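Local coordinates for protein protease LasA (Pseudomonas aeruginosa, PDB 3IT5) that cleaves the pentaglycine cross-links of staphylococcal peptidoglycan and contributes to elastin degradation as a secreted zinc metalloendopeptidase of the M23 family, at residues A[51-56]-A[91-96]; A[59-64]-A[83-88]. All blocks are in the same frame, centred on the assembly; numbering follows the deposited sequence.

Both contacts belong to the mostly antiparallel beta domain of the M23 peptidase, their centres about 12 Å apart. Contact 1 joins the turn after strand 50-52 to the segment through strand 92-93. Contact 2 lies between these segments in the chain and packs strand 57-63 against loop 83-88. Strands 57-63 and 92-93 are sheet neighbours; a probable hydrogen bond links Q91 O to V59 N (3.0 Å). V93 CG1 packs on V59 CG2 (3.7 Å). Contact 1 lies away from the zinc site and the probable catalytic histidines. Contact 2 is nearer: side chain to side chain, D83 is about 8 Å from H81, a probable proton donor or acceptor, and S63 about 12 Å from the zinc ligand H122.

Contact 1: A[51-56]-A[91-96]; sequences VVAAHA and QQVSAD
The backbones of V52 to A56 and V93 to D96 run close together, their directions 130° apart. A56 and S94 are nearest, with CA atoms 3.9 Å apart. This joins two irregular pieces of the antiparallel beta domain of the M23 fold: the turn that leaves strand 50-52 and the exit from strand 92-93. One backbone hydrogen bond crosses, from D96 N to A53 O (2.8 Å). It is nearly straight (168°) and lies in the carbonyl plane. A95 CA brings a C-H contact to the same oxygen.

The side chains of V52 and D96 lie side by side, pointing the same way. CG2 of V52 rests on CA and OD1 of D96. OD1 also accepts a hydrogen bond from Q13 N. The methyl of A53 points to the other segment and sits 3.4 Å from S94 O; V93 CG2 approaches it from another side, at 4.1 Å. The bond from CA to CB of H55 points away from 91-96. Ring ND1 donates to A56 O from above the carbonyl plane; H71 ND1 also bonds that oxygen. H55 O is buried here with no hydrogen-bond partner in the model, while A56 CA makes a C-H contact with V93 O at 3.1 Å.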
# COMPACT_ATOMS: atom_id res chain seq x y z
N VAL A 51 -7.96 4.62 -3.27
CA VAL A 51 -7.13 3.43 -3.11
C VAL A 51 -7.65 2.32 -4.04
O VAL A 51 -8.84 2.01 -4.06
CB VAL A 51 -7.12 2.91 -1.65
CG1 VAL A 51 -6.27 1.64 -1.52
CG2 VAL A 51 -6.60 3.99 -0.68
N VAL A 52 -6.74 1.73 -4.83
CA VAL A 52 -7.11 0.65 -5.74
C VAL A 52 -6.36 -0.64 -5.41
O VAL A 52 -5.30 -0.61 -4.77
CB VAL A 52 -6.87 1.02 -7.24
CG1 VAL A 52 -7.54 2.35 -7.60
CG2 VAL A 52 -5.39 1.06 -7.56
N ALA A 53 -6.92 -1.76 -5.86
CA ALA A 53 -6.29 -3.07 -5.71
C ALA A 53 -4.92 -3.09 -6.38
O ALA A 53 -4.78 -2.69 -7.54
CB ALA A 53 -7.18 -4.17 -6.27
N ALA A 54 -3.93 -3.56 -5.65
CA ALA A 54 -2.57 -3.67 -6.16
C ALA A 54 -2.44 -4.85 -7.12
O ALA A 54 -1.49 -4.92 -7.90
CB ALA A 54 -1.59 -3.79 -5.02
N HIS A 55 -3.41 -5.76 -7.07
CA HIS A 55 -3.39 -6.97 -7.89
C HIS A 55 -4.77 -7.60 -8.03
O HIS A 55 -5.72 -7.22 -7.32
CB HIS A 55 -2.43 -8.00 -7.28
CG HIS A 55 -2.78 -8.38 -5.88
ND1 HIS A 55 -3.54 -9.49 -5.57
CD2 HIS A 55 -2.47 -7.80 -4.69
CE1 HIS A 55 -3.69 -9.57 -4.26
NE2 HIS A 55 -3.05 -8.56 -3.70
N ALA A 56 -4.85 -8.58 -8.93
CA ALA A 56 -6.02 -9.44 -9.08
C ALA A 56 -6.18 -10.35 -7.87
O ALA A 56 -5.20 -10.80 -7.28
CB ALA A 56 -5.88 -10.29 -10.35
N GLN A 91 -15.98 -10.52 -3.80
CA GLN A 91 -15.83 -9.82 -5.08
C GLN A 91 -14.44 -10.01 -5.66
O GLN A 91 -13.43 -9.63 -5.06
CB GLN A 91 -16.14 -8.32 -4.94
CG GLN A 91 -15.92 -7.52 -6.23
CD GLN A 91 -16.50 -6.12 -6.18
OE1 GLN A 91 -17.16 -5.74 -5.21
NE2 GLN A 91 -16.25 -5.33 -7.22
N GLN A 92 -14.39 -10.60 -6.85
CA GLN A 92 -13.14 -10.71 -7.56
C GLN A 92 -12.84 -9.38 -8.24
O GLN A 92 -13.74 -8.73 -8.79
CB GLN A 92 -13.17 -11.88 -8.56
CG GLN A 92 -13.78 -13.20 -8.02
CD GLN A 92 -13.04 -13.80 -6.81
OE1 GLN A 92 -11.86 -13.55 -6.59
NE2 GLN A 92 -13.75 -14.63 -6.04
N VAL A 93 -11.56 -8.98 -8.19
CA VAL A 93 -11.10 -7.68 -8.68
C VAL A 93 -9.77 -7.81 -9.41
O VAL A 93 -9.07 -8.82 -9.26
CB VAL A 93 -10.92 -6.64 -7.51
CG1 VAL A 93 -12.26 -6.28 -6.87
CG2 VAL A 93 -9.92 -7.16 -6.48
N SER A 94 -9.41 -6.79 -10.18
CA SER A 94 -8.13 -6.72 -10.88
C SER A 94 -7.30 -5.59 -10.29
O SER A 94 -7.82 -4.74 -9.56
CB SER A 94 -8.37 -6.44 -12.37
OG SER A 94 -9.35 -7.32 -12.90
N ALA A 95 -6.01 -5.57 -10.60
CA ALA A 95 -5.20 -4.40 -10.30
C ALA A 95 -5.94 -3.18 -10.84
O ALA A 95 -6.49 -3.23 -11.94
CB ALA A 95 -3.81 -4.52 -10.93
N ASP A 96 -5.98 -2.12 -10.04
CA ASP A 96 -6.57 -0.84 -10.44
C ASP A 96 -8.09 -0.76 -10.25
O ASP A 96 -8.73 0.17 -10.76
CB ASP A 96 -6.16 -0.46 -11.88
CG ASP A 96 -5.84 1.02 -12.04
OD1 ASP A 96 -5.35 1.64 -11.07
OD2 ASP A 96 -6.06 1.56 -13.14

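Contact 2: A[59-64]-A[83-88]; sequences VRVLSR and DQIQVS
Strand 57-63 and the loop 83-88 run in broadly opposed directions, 138° apart, and their nearest CA atoms stay 6.2 Å apart (V61 with S88, R64 with D83). No direct hydrogen bond crosses the gap. Apolar side chains, the carbonyl oxygens they touch and one bridging water make up the contact.

V61 and I85 meet tip to tip. CG1 of V61 lies 3.8 Å from CD1 of I85, and CG2 of V61 touches CG2 of I85. CG2 of V61 also presses on the backbone at V87 O. CD1 of I85 is anti to CA (chi2 -175°), which carries the methyl out to two carbonyls where the strand gives way to the turn. It ends 3.1 Å from S63 O and 3.4 Å from R64 O. V59 and V87 cross at about a right angle, CG1 of V59 on CG2 of V87 at 3.7 Å. In V59, CG1 is anti to the backbone N (chi1 173°), and this branch also touches S88 O.

The loop connects strand 75-83 to strand 92-93 within the antiparallel sheet of the M23 fold. L62 and S63 together face one residue of strand 66-70, a classic beta bulge. The apolar layer continues beyond the two segments: V59 and I85 touch V67, and V87 touches L99.

The polar end of the contact is at R64. A water donates to R64 O and accepts from I85 N at 2.9 Å, bridging the two backbones. R64 NH2 and D83 OD1 have opposite charges but remain 4.7 Å apart. R64 NH2 has a weak hydrogen bond to T108 OG1, and S63 OG is hydrogen-bonded to E112 OE2.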
# COMPACT_ATOMS: atom_id res chain seq x y z
N VAL A 59 -11.69 -10.04 -2.71
CA VAL A 59 -11.89 -9.04 -1.65
C VAL A 59 -12.49 -9.65 -0.39
O VAL A 59 -13.40 -10.48 -0.45
CB VAL A 59 -12.79 -7.87 -2.14
CG1 VAL A 59 -13.12 -6.90 -0.99
CG2 VAL A 59 -12.12 -7.11 -3.28
N ARG A 60 -11.94 -9.25 0.75
CA ARG A 60 -12.60 -9.41 2.04
C ARG A 60 -12.76 -8.02 2.65
O ARG A 60 -11.77 -7.33 2.88
CB ARG A 60 -11.79 -10.32 2.97
CG ARG A 60 -12.32 -10.39 4.42
CD ARG A 60 -13.59 -11.25 4.52
NE ARG A 60 -13.96 -11.68 5.88
CZ ARG A 60 -13.10 -11.92 6.88
NH1 ARG A 60 -11.79 -11.79 6.72
NH2 ARG A 60 -13.57 -12.32 8.06
N VAL A 61 -14.00 -7.61 2.90
CA VAL A 61 -14.24 -6.39 3.66
C VAL A 61 -14.32 -6.76 5.15
O VAL A 61 -15.36 -7.24 5.64
CB VAL A 61 -15.50 -5.61 3.19
CG1 VAL A 61 -15.69 -4.33 4.00
CG2 VAL A 61 -15.40 -5.28 1.70
N LEU A 62 -13.20 -6.56 5.84
CA LEU A 62 -13.07 -6.91 7.26
C LEU A 62 -13.82 -5.93 8.16
O LEU A 62 -14.29 -6.31 9.23
CB LEU A 62 -11.58 -6.96 7.65
CG LEU A 62 -10.82 -8.22 7.19
CD1 LEU A 62 -9.40 -7.90 6.76
CD2 LEU A 62 -10.84 -9.28 8.28
N SER A 63 -13.94 -4.69 7.71
CA SER A 63 -14.64 -3.63 8.43
C SER A 63 -14.80 -2.42 7.52
O SER A 63 -14.26 -2.41 6.41
CB SER A 63 -13.87 -3.25 9.70
OG SER A 63 -12.69 -2.52 9.37
N ARG A 64 -15.50 -1.39 8.00
CA ARG A 64 -15.68 -0.13 7.25
C ARG A 64 -14.36 0.56 6.88
O ARG A 64 -14.33 1.43 6.01
CB ARG A 64 -16.58 0.84 8.04
CG ARG A 64 -15.99 1.39 9.35
CD ARG A 64 -17.04 2.11 10.19
NE ARG A 64 -17.37 3.43 9.66
CZ ARG A 64 -16.95 4.58 10.18
NH1 ARG A 64 -16.20 4.60 11.28
NH2 ARG A 64 -17.30 5.73 9.61
N ASP A 83 -11.90 4.07 3.91
CA ASP A 83 -13.22 4.66 4.09
C ASP A 83 -14.00 4.48 2.80
O ASP A 83 -13.41 4.22 1.75
CB ASP A 83 -13.08 6.15 4.45
CG ASP A 83 -14.40 6.78 4.91
OD1 ASP A 83 -15.32 6.06 5.34
OD2 ASP A 83 -14.51 8.03 4.83
N GLN A 84 -15.33 4.59 2.89
CA GLN A 84 -16.20 4.58 1.71
C GLN A 84 -15.93 3.36 0.82
O GLN A 84 -15.79 3.48 -0.40
CB GLN A 84 -16.06 5.90 0.94
CG GLN A 84 -16.37 7.15 1.78
CD GLN A 84 -16.15 8.46 1.03
OE1 GLN A 84 -16.16 8.51 -0.19
NE2 GLN A 84 -15.96 9.54 1.78
N ILE A 85 -15.86 2.20 1.46
CA ILE A 85 -15.57 0.94 0.77
C ILE A 85 -16.65 0.62 -0.26
O ILE A 85 -17.84 0.57 0.05
CB ILE A 85 -15.36 -0.23 1.76
CG1 ILE A 85 -14.23 0.11 2.74
CG2 ILE A 85 -15.06 -1.53 1.00
CD1 ILE A 85 -13.84 -1.02 3.70
N GLN A 86 -16.21 0.44 -1.50
CA GLN A 86 -17.13 0.22 -2.61
C GLN A 86 -16.98 -1.17 -3.24
O GLN A 86 -17.37 -1.38 -4.39
CB GLN A 86 -17.00 1.34 -3.64
CG GLN A 86 -15.64 1.47 -4.29
CD GLN A 86 -15.67 2.40 -5.49
OE1 GLN A 86 -16.10 3.55 -5.38
NE2 GLN A 86 -15.20 1.91 -6.63
N VAL A 87 -16.42 -2.10 -2.48
CA VAL A 87 -16.33 -3.50 -2.90
C VAL A 87 -16.96 -4.40 -1.83
O VAL A 87 -17.18 -3.96 -0.70
CB VAL A 87 -14.87 -3.94 -3.24
CG1 VAL A 87 -14.45 -3.40 -4.61
CG2 VAL A 87 -13.90 -3.50 -2.16
N SER A 88 -17.25 -5.65 -2.20
CA SER A 88 -17.95 -6.58 -1.31
C SER A 88 -17.16 -7.86 -1.03
O SER A 88 -16.20 -8.17 -1.73
CB SER A 88 -19.31 -6.96 -1.90
OG SER A 88 -20.07 -5.81 -2.22
O HOH W 1 -16.86 1.92 4.12